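PDB 4WA0: possible adhesin from Caldicellulosiruptor kronotskyensis, which probably mediates attachment of the cell to cellulose, this chain being the C-terminal, beta-helical domain of the longer membrane protein. Local coordinates for residues K81-N86 against K98-G103; S123-A128 against A140-T145; G131-V136 against G151-L156; N165-R170 against L183-T188. All coordinates share one frame; numbering follows the deposited sequence. Where two conformers were deposited one is given.

Interaction 1: residues K81-N86 against K98-G103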
loop_
_atom_site.group_PDB
_atom_site.type_symbol
_atom_site.label_atom_id
_atom_site.label_comp_id
_atom_site.label_asym_id
_atom_site.label_seq_id
_atom_site.Cartn_x
_atom_site.Cartn_y
_atom_site.Cartn_z
ATOM N N LYS A 81 8.771 7.227 5.922
ATOM C CA LYS A 81 9.843 8.009 5.258
ATOM C C LYS A 81 9.300 8.684 4.013
ATOM O O LYS A 81 8.292 9.389 4.165
ATOM C CB LYS A 81 11.114 7.155 5.089
ATOM C CG LYS A 81 11.565 6.548 6.416
ATOM C CD LYS A 81 12.811 5.707 6.244
ATOM C CE LYS A 81 13.187 5.116 7.615
ATOM N NZ LYS A 81 14.407 4.307 7.411
ATOM N N SER A 82 9.972 8.580 2.869
ATOM C CA SER A 82 9.532 9.199 1.668
ATOM C C SER A 82 8.648 8.268 0.825
ATOM O O SER A 82 8.743 6.998 0.934
ATOM C CB SER A 82 10.754 9.566 0.863
ATOM O OG SER A 82 11.386 10.635 1.568
ATOM N N LEU A 83 7.749 8.898 0.096
ATOM C CA LEU A 83 7.021 8.249 -0.976
ATOM C C LEU A 83 7.542 8.700 -2.314
ATOM O O LEU A 83 7.635 9.955 -2.609
ATOM C CB LEU A 83 5.573 8.607 -0.896
ATOM C CG LEU A 83 4.691 8.130 -2.066
ATOM C CD1 LEU A 83 4.671 6.637 -2.284
ATOM C CD2 LEU A 83 3.281 8.595 -1.753
ATOM N N LYS A 84 7.853 7.745 -3.177
ATOM C CA LYS A 84 8.367 8.074 -4.481
ATOM C C LYS A 84 7.599 7.322 -5.555
ATOM O O LYS A 84 7.663 6.079 -5.581
ATOM C CB LYS A 84 9.865 7.742 -4.601
ATOM C CG LYS A 84 10.391 8.118 -5.958
ATOM C CD LYS A 84 11.890 8.050 -6.115
ATOM C CE LYS A 84 12.315 9.192 -7.039
ATOM N NZ LYS A 84 13.580 8.945 -7.759
ATOM N N ALA A 85 6.907 8.076 -6.422
ATOM C CA ALA A 85 6.172 7.487 -7.584
ATOM C C ALA A 85 7.000 7.706 -8.828
ATOM O O ALA A 85 7.107 8.793 -9.357
ATOM C CB ALA A 85 4.795 8.032 -7.686
ATOM N N ASN A 86 7.696 6.657 -9.246
ATOM C CA ASN A 86 8.601 6.739 -10.349
ATOM C C ASN A 86 7.887 6.843 -11.731
ATOM O O ASN A 86 6.691 6.530 -11.870
ATOM C CB ASN A 86 9.620 5.576 -10.320
ATOM C CG ASN A 86 10.620 5.717 -9.191
ATOM O OD1 ASN A 86 11.099 6.833 -8.905
ATOM N ND2 ASN A 86 10.977 4.623 -8.586
ATOM N N LYS A 98 -8.353 8.334 1.052
ATOM C CA LYS A 98 -8.989 9.295 1.926
ATOM C C LYS A 98 -7.897 10.096 2.653
ATOM O O LYS A 98 -7.955 11.311 2.679
ATOM C CB LYS A 98 -9.924 8.596 2.938
ATOM C CG LYS A 98 -10.626 9.516 3.902
ATOM C CD LYS A 98 -11.638 8.699 4.690
ATOM C CE LYS A 98 -12.062 9.417 5.947
ATOM N NZ LYS A 98 -10.949 9.613 6.920
ATOM N N THR A 99 -6.946 9.433 3.273
ATOM C CA THR A 99 -5.982 10.147 4.178
ATOM C C THR A 99 -4.616 9.658 3.747
ATOM O O THR A 99 -4.456 8.480 3.527
ATOM C CB THR A 99 -6.185 9.830 5.620
ATOM O OG1 THR A 99 -7.502 10.236 6.073
ATOM C CG2 THR A 99 -5.100 10.465 6.518
ATOM N N ILE A 100 -3.677 10.558 3.473
ATOM C CA ILE A 100 -2.274 10.131 3.229
ATOM C C ILE A 100 -1.378 10.893 4.199
ATOM O O ILE A 100 -1.554 12.118 4.357
ATOM C CB ILE A 100 -1.847 10.301 1.754
ATOM C CG1 ILE A 100 -0.393 9.850 1.525
ATOM C CG2 ILE A 100 -2.046 11.737 1.192
ATOM C CD1 ILE A 100 -0.031 9.569 0.117
ATOM N N TYR A 101 -0.448 10.189 4.856
ATOM C CA TYR A 101 0.551 10.809 5.656
ATOM C C TYR A 101 1.897 10.365 5.136
ATOM O O TYR A 101 2.088 9.157 4.947
ATOM C CB TYR A 101 0.397 10.334 7.104
ATOM C CG TYR A 101 1.592 10.635 7.954
ATOM C CD1 TYR A 101 1.867 11.997 8.342
ATOM C CD2 TYR A 101 2.554 9.674 8.258
ATOM C CE1 TYR A 101 3.024 12.302 9.047
ATOM C CE2 TYR A 101 3.692 9.987 9.021
ATOM C CZ TYR A 101 3.933 11.287 9.387
ATOM O OH TYR A 101 5.078 11.584 10.127
ATOM N N VAL A 102 2.827 11.300 4.949
ATOM C CA VAL A 102 4.205 11.015 4.573
ATOM C C VAL A 102 5.100 11.769 5.537
ATOM O O VAL A 102 5.055 13.010 5.624
ATOM C CB VAL A 102 4.482 11.389 3.130
ATOM C CG1 VAL A 102 5.877 11.081 2.694
ATOM C CG2 VAL A 102 3.577 10.631 2.155
ATOM N N GLY A 103 5.998 11.019 6.191
ATOM C CA GLY A 103 6.879 11.589 7.211
ATOM C C GLY A 103 8.021 12.380 6.636
ATOM O O GLY A 103 8.458 13.343 7.262
#

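Interaction 2: residues S123-A128 against A140-T145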
loop_
_atom_site.group_PDB
_atom_site.type_symbol
_atom_site.label_atom_id
_atom_site.label_comp_id
_atom_site.label_asym_id
_atom_site.label_seq_id
_atom_site.Cartn_x
_atom_site.Cartn_y
_atom_site.Cartn_z
ATOM N N SER A 123 7.269 17.244 5.450
ATOM C CA SER A 123 8.349 17.804 4.658
ATOM C C SER A 123 7.802 18.368 3.346
ATOM O O SER A 123 6.739 19.022 3.325
ATOM C CB SER A 123 9.460 16.731 4.505
ATOM O OG SER A 123 10.578 17.211 3.789
ATOM N N ASN A 124 8.515 18.181 2.264
ATOM C CA ASN A 124 8.132 18.710 0.983
ATOM C C ASN A 124 7.255 17.738 0.196
ATOM O O ASN A 124 7.373 16.493 0.291
ATOM C CB ASN A 124 9.374 19.014 0.192
ATOM C CG ASN A 124 10.376 19.831 0.991
ATOM O OD1 ASN A 124 10.054 20.912 1.537
ATOM N ND2 ASN A 124 11.576 19.377 1.003
ATOM N N VAL A 125 6.441 18.337 -0.686
ATOM C CA VAL A 125 5.639 17.620 -1.654
ATOM C C VAL A 125 6.035 18.127 -3.045
ATOM O O VAL A 125 5.843 19.277 -3.312
ATOM C CB VAL A 125 4.133 17.720 -1.417
ATOM C CG1 VAL A 125 3.330 17.002 -2.492
ATOM C CG2 VAL A 125 3.793 17.192 -0.034
ATOM N N LYS A 126 6.664 17.284 -3.852
ATOM C CA LYS A 126 7.228 17.642 -5.165
ATOM C C LYS A 126 6.516 16.851 -6.259
ATOM O O LYS A 126 6.489 15.619 -6.178
ATOM C CB LYS A 126 8.703 17.373 -5.153
ATOM C CG LYS A 126 9.289 17.793 -6.464
ATOM C CD LYS A 126 10.750 17.525 -6.565
ATOM C CE LYS A 126 11.150 17.776 -8.034
ATOM N NZ LYS A 126 12.627 17.835 -8.106
ATOM N N LEU A 127 5.832 17.558 -7.137
ATOM C CA LEU A 127 5.243 16.950 -8.350
ATOM C C LEU A 127 6.021 17.457 -9.545
ATOM O O LEU A 127 6.200 18.650 -9.678
ATOM C CB LEU A 127 3.821 17.334 -8.546
ATOM C CG LEU A 127 2.833 16.713 -7.577
ATOM C CD1 LEU A 127 2.900 17.457 -6.314
ATOM C CD2 LEU A 127 1.438 17.001 -8.149
ATOM N N ALA A 128 6.553 16.519 -10.343
ATOM C CA ALA A 128 7.428 16.903 -11.502
ATOM C C ALA A 128 7.125 16.055 -12.705
ATOM O O ALA A 128 7.349 14.841 -12.688
ATOM C CB ALA A 128 8.869 16.789 -11.109
ATOM N N ALA A 140 -5.069 19.856 3.436
ATOM C CA ALA A 140 -3.656 19.450 3.271
ATOM C C ALA A 140 -2.817 20.322 4.198
ATOM O O ALA A 140 -3.087 21.529 4.407
ATOM C CB ALA A 140 -3.165 19.546 1.827
ATOM N N SER A 141 -1.870 19.676 4.799
ATOM C CA SER A 141 -0.912 20.277 5.693
ATOM C C SER A 141 0.456 19.800 5.276
ATOM O O SER A 141 0.785 18.575 5.428
ATOM C CB SER A 141 -1.262 19.843 7.128
ATOM O OG SER A 141 -0.333 20.347 8.057
ATOM N N ILE A 142 1.256 20.757 4.776
ATOM C CA ILE A 142 2.569 20.498 4.195
ATOM C C ILE A 142 3.563 21.379 4.892
ATOM O O ILE A 142 3.559 22.592 4.686
ATOM C CB ILE A 142 2.558 20.742 2.671
ATOM C CG1 ILE A 142 1.484 19.836 2.022
ATOM C CG2 ILE A 142 3.958 20.626 2.089
ATOM C CD1 ILE A 142 1.196 20.123 0.574
ATOM N N ARG A 143 4.465 20.790 5.675
ATOM C CA ARG A 143 5.333 21.614 6.531
ATOM C C ARG A 143 6.463 22.238 5.786
ATOM O O ARG A 143 7.064 23.186 6.264
ATOM C CB ARG A 143 5.911 20.830 7.731
ATOM C CG ARG A 143 4.890 20.125 8.579
ATOM C CD ARG A 143 3.958 21.103 9.176
ATOM N NE ARG A 143 3.043 20.462 10.173
ATOM C CZ ARG A 143 3.014 20.707 11.473
ATOM N NH1 ARG A 143 3.902 21.535 12.021
ATOM N NH2 ARG A 143 2.093 20.099 12.244
ATOM N N GLY A 144 6.810 21.662 4.654
ATOM C CA GLY A 144 7.772 22.248 3.770
ATOM C C GLY A 144 7.168 22.927 2.551
ATOM O O GLY A 144 6.187 23.657 2.622
ATOM N N THR A 145 7.753 22.654 1.411
ATOM C CA THR A 145 7.404 23.278 0.203
ATOM C C THR A 145 6.491 22.359 -0.610
ATOM O O THR A 145 6.758 21.162 -0.697
ATOM C CB THR A 145 8.665 23.622 -0.645
ATOM O OG1 THR A 145 9.574 24.460 0.132
ATOM C CG2 THR A 145 8.316 24.242 -2.013
#

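Interaction 3: residues G131-V136 against G151-L156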
loop_
_atom_site.group_PDB
_atom_site.type_symbol
_atom_site.label_atom_id
_atom_site.label_comp_id
_atom_site.label_asym_id
_atom_site.label_seq_id
_atom_site.Cartn_x
_atom_site.Cartn_y
_atom_site.Cartn_z
ATOM N N GLY A 131 1.579 15.397 -17.019
ATOM C CA GLY A 131 0.569 14.445 -16.593
ATOM C C GLY A 131 0.494 14.051 -15.121
ATOM O O GLY A 131 -0.328 13.168 -14.797
ATOM N N VAL A 132 1.327 14.648 -14.285
ATOM C CA VAL A 132 1.320 14.421 -12.853
ATOM C C VAL A 132 0.277 15.398 -12.248
ATOM O O VAL A 132 0.562 16.636 -12.127
ATOM C CB VAL A 132 2.665 14.689 -12.233
ATOM C CG1 VAL A 132 2.606 14.333 -10.724
ATOM C CG2 VAL A 132 3.750 13.875 -12.908
ATOM N N ASN A 133 -0.894 14.903 -11.901
ATOM C CA ASN A 133 -2.027 15.772 -11.507
ATOM C C ASN A 133 -2.544 15.344 -10.150
ATOM O O ASN A 133 -2.990 14.187 -9.986
ATOM C CB ASN A 133 -3.127 15.645 -12.520
ATOM C CG ASN A 133 -2.741 16.215 -13.864
ATOM O OD1 ASN A 133 -2.123 17.253 -13.925
ATOM N ND2 ASN A 133 -2.977 15.458 -14.929
HETATM N N MSE A 134 -2.390 16.191 -9.147
HETATM C CA MSE A 134 -2.961 15.957 -7.816
HETATM C C MSE A 134 -4.120 16.778 -7.487
HETATM O O MSE A 134 -4.168 17.993 -7.815
HETATM C CB MSE A 134 -1.834 16.226 -6.821
HETATM C CG MSE A 134 -2.249 15.807 -5.433
HETATM SE SE MSE A 134 -0.798 15.882 -4.085
HETATM C CE MSE A 134 -0.762 17.764 -3.971
ATOM N N GLU A 135 -5.081 16.192 -6.802
ATOM C CA GLU A 135 -6.266 16.967 -6.319
ATOM C C GLU A 135 -6.362 16.755 -4.827
ATOM O O GLU A 135 -6.214 15.609 -4.376
ATOM C CB GLU A 135 -7.578 16.478 -6.903
ATOM C CG GLU A 135 -7.557 16.583 -8.386
ATOM C CD GLU A 135 -8.846 16.277 -9.121
ATOM O OE1 GLU A 135 -9.850 15.806 -8.533
ATOM O OE2 GLU A 135 -8.784 16.526 -10.332
ATOM N N VAL A 136 -6.676 17.812 -4.081
ATOM C CA VAL A 136 -6.929 17.728 -2.642
ATOM C C VAL A 136 -8.353 18.156 -2.418
ATOM O O VAL A 136 -8.746 19.259 -2.830
ATOM C CB VAL A 136 -5.963 18.598 -1.831
ATOM C CG1 VAL A 136 -6.379 18.557 -0.365
ATOM C CG2 VAL A 136 -4.526 18.130 -2.054
ATOM N N GLY A 151 5.179 20.623 -15.808
ATOM C CA GLY A 151 3.926 20.212 -16.365
ATOM C C GLY A 151 2.899 19.635 -15.417
ATOM O O GLY A 151 1.753 19.389 -15.832
ATOM N N ALA A 152 3.328 19.413 -14.156
ATOM C CA ALA A 152 2.481 18.916 -13.126
ATOM C C ALA A 152 1.411 19.938 -12.823
ATOM O O ALA A 152 1.633 21.146 -13.025
ATOM C CB ALA A 152 3.276 18.546 -11.895
ATOM N N THR A 153 0.261 19.487 -12.371
ATOM C CA THR A 153 -0.764 20.360 -11.819
ATOM C C THR A 153 -1.242 19.922 -10.418
ATOM O O THR A 153 -1.196 18.741 -10.084
ATOM C CB THR A 153 -2.018 20.579 -12.705
ATOM O OG1 THR A 153 -2.857 19.430 -12.760
ATOM C CG2 THR A 153 -1.566 20.842 -14.159
ATOM N N VAL A 154 -1.746 20.881 -9.662
ATOM C CA VAL A 154 -2.396 20.650 -8.374
ATOM C C VAL A 154 -3.699 21.445 -8.390
ATOM O O VAL A 154 -3.735 22.643 -8.747
ATOM C CB VAL A 154 -1.525 21.040 -7.157
ATOM C CG1 VAL A 154 -2.329 20.902 -5.898
ATOM C CG2 VAL A 154 -0.257 20.151 -7.064
ATOM N N THR A 155 -4.760 20.766 -7.998
ATOM C CA THR A 155 -6.106 21.350 -7.870
ATOM C C THR A 155 -6.556 21.283 -6.454
ATOM O O THR A 155 -6.571 20.191 -5.860
ATOM C CB THR A 155 -7.110 20.661 -8.786
ATOM O OG1 THR A 155 -6.682 20.802 -10.138
ATOM C CG2 THR A 155 -8.464 21.303 -8.696
ATOM N N LEU A 156 -6.916 22.448 -5.886
ATOM C CA LEU A 156 -7.483 22.516 -4.534
ATOM C C LEU A 156 -8.996 22.597 -4.735
ATOM O O LEU A 156 -9.516 23.588 -5.264
ATOM C CB LEU A 156 -6.874 23.684 -3.688
ATOM C CG LEU A 156 -5.300 23.730 -3.808
ATOM C CD1 LEU A 156 -4.781 24.869 -2.907
ATOM C CD2 LEU A 156 -4.689 22.402 -3.410
HETATM O O HOH W 1 -0.218 17.626 -15.929
HETATM O O HOH W 2 1.393 18.253 -18.520
HETATM O O HOH W 3 -4.715 18.731 -10.687
#

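Interaction 4: residues N165-R170 against L183-T188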
loop_
_atom_site.group_PDB
_atom_site.type_symbol
_atom_site.label_atom_id
_atom_site.label_comp_id
_atom_site.label_asym_id
_atom_site.label_seq_id
_atom_site.Cartn_x
_atom_site.Cartn_y
_atom_site.Cartn_z
ATOM N N ASN A 165 4.286 25.705 3.939
ATOM C CA ASN A 165 5.282 26.722 4.160
ATOM C C ASN A 165 5.600 27.592 2.977
ATOM O O ASN A 165 5.729 28.803 3.110
ATOM C CB ASN A 165 6.593 26.073 4.692
ATOM C CG ASN A 165 7.631 27.101 5.048
ATOM O OD1 ASN A 165 8.599 27.284 4.295
ATOM N ND2 ASN A 165 7.373 27.866 6.075
ATOM N N SER A 166 5.748 26.975 1.816
ATOM C CA SER A 166 6.202 27.638 0.607
ATOM C C SER A 166 5.613 26.932 -0.602
ATOM O O SER A 166 5.266 25.740 -0.536
ATOM C CB SER A 166 7.741 27.554 0.517
ATOM O OG SER A 166 8.356 28.334 1.535
ATOM N N LEU A 167 5.518 27.695 -1.685
ATOM C CA LEU A 167 4.976 27.243 -2.942
ATOM C C LEU A 167 5.881 27.608 -4.070
ATOM O O LEU A 167 6.339 28.776 -4.148
ATOM C CB LEU A 167 3.618 27.865 -3.145
ATOM C CG LEU A 167 2.905 27.464 -4.433
ATOM C CD1 LEU A 167 2.550 25.984 -4.561
ATOM C CD2 LEU A 167 1.712 28.368 -4.672
ATOM N N VAL A 168 6.212 26.635 -4.942
ATOM C CA VAL A 168 6.943 26.895 -6.132
ATOM C C VAL A 168 6.186 26.246 -7.264
ATOM O O VAL A 168 5.905 25.000 -7.204
ATOM C CB VAL A 168 8.372 26.324 -6.034
ATOM C CG1 VAL A 168 9.065 26.386 -7.357
ATOM C CG2 VAL A 168 9.194 27.003 -4.924
ATOM N N VAL A 169 5.878 27.022 -8.289
ATOM C CA VAL A 169 5.215 26.498 -9.481
ATOM C C VAL A 169 5.919 27.089 -10.722
ATOM O O VAL A 169 6.031 28.325 -10.874
ATOM C CB VAL A 169 3.705 26.891 -9.535
ATOM C CG1 VAL A 169 3.040 26.331 -10.789
ATOM C CG2 VAL A 169 2.946 26.471 -8.284
ATOM N N ARG A 170 6.408 26.229 -11.596
ATOM C CA ARG A 170 7.186 26.691 -12.755
ATOM C C ARG A 170 7.198 25.675 -13.849
ATOM O O ARG A 170 6.809 24.562 -13.650
ATOM C CB ARG A 170 8.626 27.040 -12.319
ATOM C CG ARG A 170 9.413 25.977 -11.670
ATOM C CD ARG A 170 10.872 26.427 -11.539
ATOM N NE ARG A 170 11.661 25.496 -10.799
ATOM C CZ ARG A 170 12.132 24.352 -11.272
ATOM N NH1 ARG A 170 11.960 23.998 -12.555
ATOM N NH2 ARG A 170 12.817 23.580 -10.458
ATOM N N LEU A 183 -6.058 28.742 0.467
ATOM C CA LEU A 183 -4.634 28.415 0.525
ATOM C C LEU A 183 -3.926 29.356 1.511
ATOM O O LEU A 183 -4.048 30.587 1.397
ATOM C CB LEU A 183 -3.973 28.582 -0.818
ATOM C CG LEU A 183 -2.457 28.316 -0.981
ATOM C CD1 LEU A 183 -2.104 26.930 -0.511
ATOM C CD2 LEU A 183 -2.058 28.623 -2.423
ATOM N N TYR A 184 -3.175 28.768 2.421
ATOM C CA TYR A 184 -2.401 29.514 3.422
ATOM C C TYR A 184 -0.949 29.204 3.226
ATOM O O TYR A 184 -0.591 28.035 3.245
ATOM C CB TYR A 184 -2.776 29.182 4.866
ATOM C CG TYR A 184 -4.253 29.320 5.273
ATOM C CD1 TYR A 184 -5.160 28.305 5.035
ATOM C CD2 TYR A 184 -4.691 30.416 6.005
ATOM C CE1 TYR A 184 -6.501 28.425 5.456
ATOM C CE2 TYR A 184 -5.998 30.541 6.399
ATOM C CZ TYR A 184 -6.895 29.523 6.141
ATOM O OH TYR A 184 -8.186 29.612 6.593
ATOM N N LEU A 185 -0.122 30.247 2.981
ATOM C CA LEU A 185 1.286 30.062 2.767
ATOM C C LEU A 185 2.002 30.840 3.810
ATOM O O LEU A 185 1.648 32.003 4.047
ATOM C CB LEU A 185 1.644 30.575 1.344
ATOM C CG LEU A 185 0.984 29.808 0.215
ATOM C CD1 LEU A 185 1.345 30.471 -1.076
ATOM C CD2 LEU A 185 1.447 28.358 0.251
ATOM N N ALA A 186 2.992 30.236 4.449
ATOM C CA ALA A 186 3.809 30.923 5.486
ATOM C C ALA A 186 4.744 31.981 4.904
ATOM O O ALA A 186 5.252 32.780 5.610
ATOM C CB ALA A 186 4.617 29.894 6.250
ATOM N N THR A 187 5.021 31.888 3.622
ATOM C CA THR A 187 5.930 32.810 2.885
ATOM C C THR A 187 5.214 33.330 1.676
ATOM O O THR A 187 4.030 32.961 1.380
ATOM C CB THR A 187 7.196 31.992 2.431
ATOM O OG1 THR A 187 6.795 30.873 1.599
ATOM C CG2 THR A 187 7.969 31.447 3.649
ATOM N N THR A 188 5.909 34.181 0.942
ATOM C CA THR A 188 5.403 34.783 -0.309
ATOM C C THR A 188 6.245 34.303 -1.489
ATOM O O THR A 188 7.490 34.418 -1.458
ATOM C CB THR A 188 5.420 36.350 -0.266
ATOM O OG1 THR A 188 4.543 36.780 0.781
ATOM C CG2 THR A 188 4.976 36.917 -1.591
HETATM O O HOH W 4 6.181 30.581 -1.209
#

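Interaction 1: residues K81-N86 against K98-G103
Lys81 meets Val102 and Gly103 through its backbone. Its carbonyl O lies 3.3 Å from Val102 CG1. CB of Lys81 points away from the other segment, and the side chain packs on Glu55 and Gln104. Ser82 adds little. Its CA is 4.2 Å from Val102 CG1, and its CB points away. The Ser82 hydroxyl is bonded to the backbone N of Glu105, just beyond the second segment.

Leu83 carries the apolar part of the contact. Its CB points toward the other segment, and CG stands anti to the backbone N (chi1 173°). The CD2 branch meets the tip of Ile100, with Leu83 CD2 3.9 Å from Ile100 CD1. The two side chains cross at about a right angle and touch through these methyl ends. Nearer the backbone, both methyls of Val102 lie against the start of the strand. Val102 CG1 lies 3.9 Å from Leu83 N, and Val102 CG2 lies 4.2 Å from Leu83 CB.

This is interior packing where two faces of the beta-helix approach each other. Strand 83-85 and strand 99-102 belong to different faces. Strand 83-85 runs between the parallel strands 56-58 and 106-108, and strand 99-102 lies beside strand 76-79. Leu83 also packs on Met56 and Ile58 of strand 56-58. Ile100 also reaches Met106 of strand 106-108 and Phe116 of strand 112-116, so all three faces contribute to the apolar interior here.

Interaction 2: residues S123-A128 against A140-T145
Ser123, Val125 and Thr145 give up the most surface where residues 123-128 meet 140-145. The contact sits at a corner of the beta-helix, where the chain turns from strand 139-142 into strand 145-149 beside the corner one coil earlier.

Ser123 takes part through its backbone carbonyl. Gly144 N donates to Ser123 O at 3.0 Å. The donor sits well above the carbonyl plane, and the bond is bent, with 142° at the hydrogen. Ile142 CG2 also packs against this oxygen, at 3.4 Å.

Val125 works in two ways. Its backbone N donates to Thr145 O at 2.8 Å, which begins the parallel pairing of strands 125-128 and 145-149. Its CG2 methyl faces inward and meets Ile142 CD1 at 4.0 Å. The Val125 and Ile142 side chains cross at about a right angle.

Thr145 is gripped at both ends of its backbone. While its O accepts from Val125, its N is taken up by the side chain of Asn124. In Asn124 CG lies beside the backbone N (chi1 -50°), and OD1 turns toward the corner. Asn124 ND2 is bonded to Glu105, which helps fix the amide's rotation. Gly144 has no side chain, and Asn124 OD1 comes to 3.5 Å from its CA. The bond from Thr145 N to Asn124 OD1 is 2.9 Å long, nearly straight, in the amide plane and on a lone pair.

Interaction 3: residues G131-V136 against G151-L156
Met134 and Val154 are paired neighbours in one parallel face of the beta-helix, where strand 132-136 lies beside strand 153-156. The short strand axes are 4.7 Å apart and run at 14° to each other. Residues 133 to 136 are in register with 153 to 156.

Met134 is a selenomethionine whose side chain points into the coil. Its CB passes 4.2 Å from Thr153 O, with Leu127 of the neighbouring face packed against it. CG stands anti to the backbone N (chi1 -171°), and the chain stays extended to SE on the interior side, where Phe116 also packs. At chi3 (73°) it bends, and CE turns back to the second strand. There CE rests 3.9 Å from Val154 CG2, with CG1 of the same valine at a similar distance. The Met134 and Val154 side chains lie side by side and point the same way. Val132 with Ala152, and Val136 with Leu156, continue this apolar row.

The backbones are joined by four hydrogen bonds. Thr153 N and Thr155 N donate to Val132 O and Met134 O. Met134 N and Val136 N donate to Thr153 O and Thr155 O. Each strand has a further parallel neighbour, 112-116 beside the first and 174-177 beside the second.

The opposite surface carries Asn133, Glu135, Thr153 and Thr155. Glu135 and Thr155 lie alongside, with Glu135 CG 4.1 Å from Thr155 CB. A water between the strands donates to Met134 O, which also accepts from Thr155 N. It donates to Thr153 OG1 too, and lies 2.9 Å from Thr155 OG1.

Interaction 4: residues N165-R170 against L183-T188
Thr187 OG1 is gripped from two sides. It donates to the backbone O of Asn165 at 2.8 Å, and it accepts from a water at 2.9 Å. The first bond lies in the carbonyl plane of Asn165, on a lone pair, with 136° at the oxygen. In Thr187 OG1 sits between the backbone N and the carbonyl carbon (chi1 58°), which faces it toward Asn165. The water in turn accepts from Leu167 N at 3.0 Å, so one threonine hydroxyl serves two backbone groups of the first segment.

Beside this polar cluster Asn165 makes a plainer touch. Its ND2 approaches Ala186 CB at 3.4 Å. The backbone of Asn165 is tied back to Ile142 on the preceding coil.

The inner half of the contact is apolar. Leu167 points toward the other segment, and its CB lies 4.0 Å from Leu185 CD1, with CD2 of Leu185 close by. The two leucines meet at a slant. Farther in, Leu167 CD2 reaches Leu183 CD2 at 4.4 Å. Leu146 and Leu175 also pack on Leu167 in this interior.

Strands 166-170 and 183-185 run at 108° to each other, on different faces of the beta-helix. Strand 166-170 is the last of its face, with strand 145-149 as its one strand neighbour. On its outer side Leu167 N bonds the water and Val169 N bonds Thr193 OG1. The chemistry implies that a threonine-held water and a second threonine satisfy N-H groups that a further parallel strand would otherwise take up.

Overall arrangement
All four contacts lie along one beta-helix, away from its magnesium site. Interaction 3 differs in kind: it is a pairing of two strands on one face, knit by backbone bonds. Interactions 1, 2 and 4 each join the other two faces near a corner, and interaction 2 also starts the strand pairing within one of them. Their centres follow at about 10 Å steps. Interaction 1 is mainly apolar, whereas 2 adds direct polar bonds and 4, at the end of its face, uses a hydroxyl and a water. None is wholly buried; each combines apolar side chains within and polar groups toward the outside. Leu127 packs interaction 2 onto 3, and Leu156 meets Leu183 between 3 and 4.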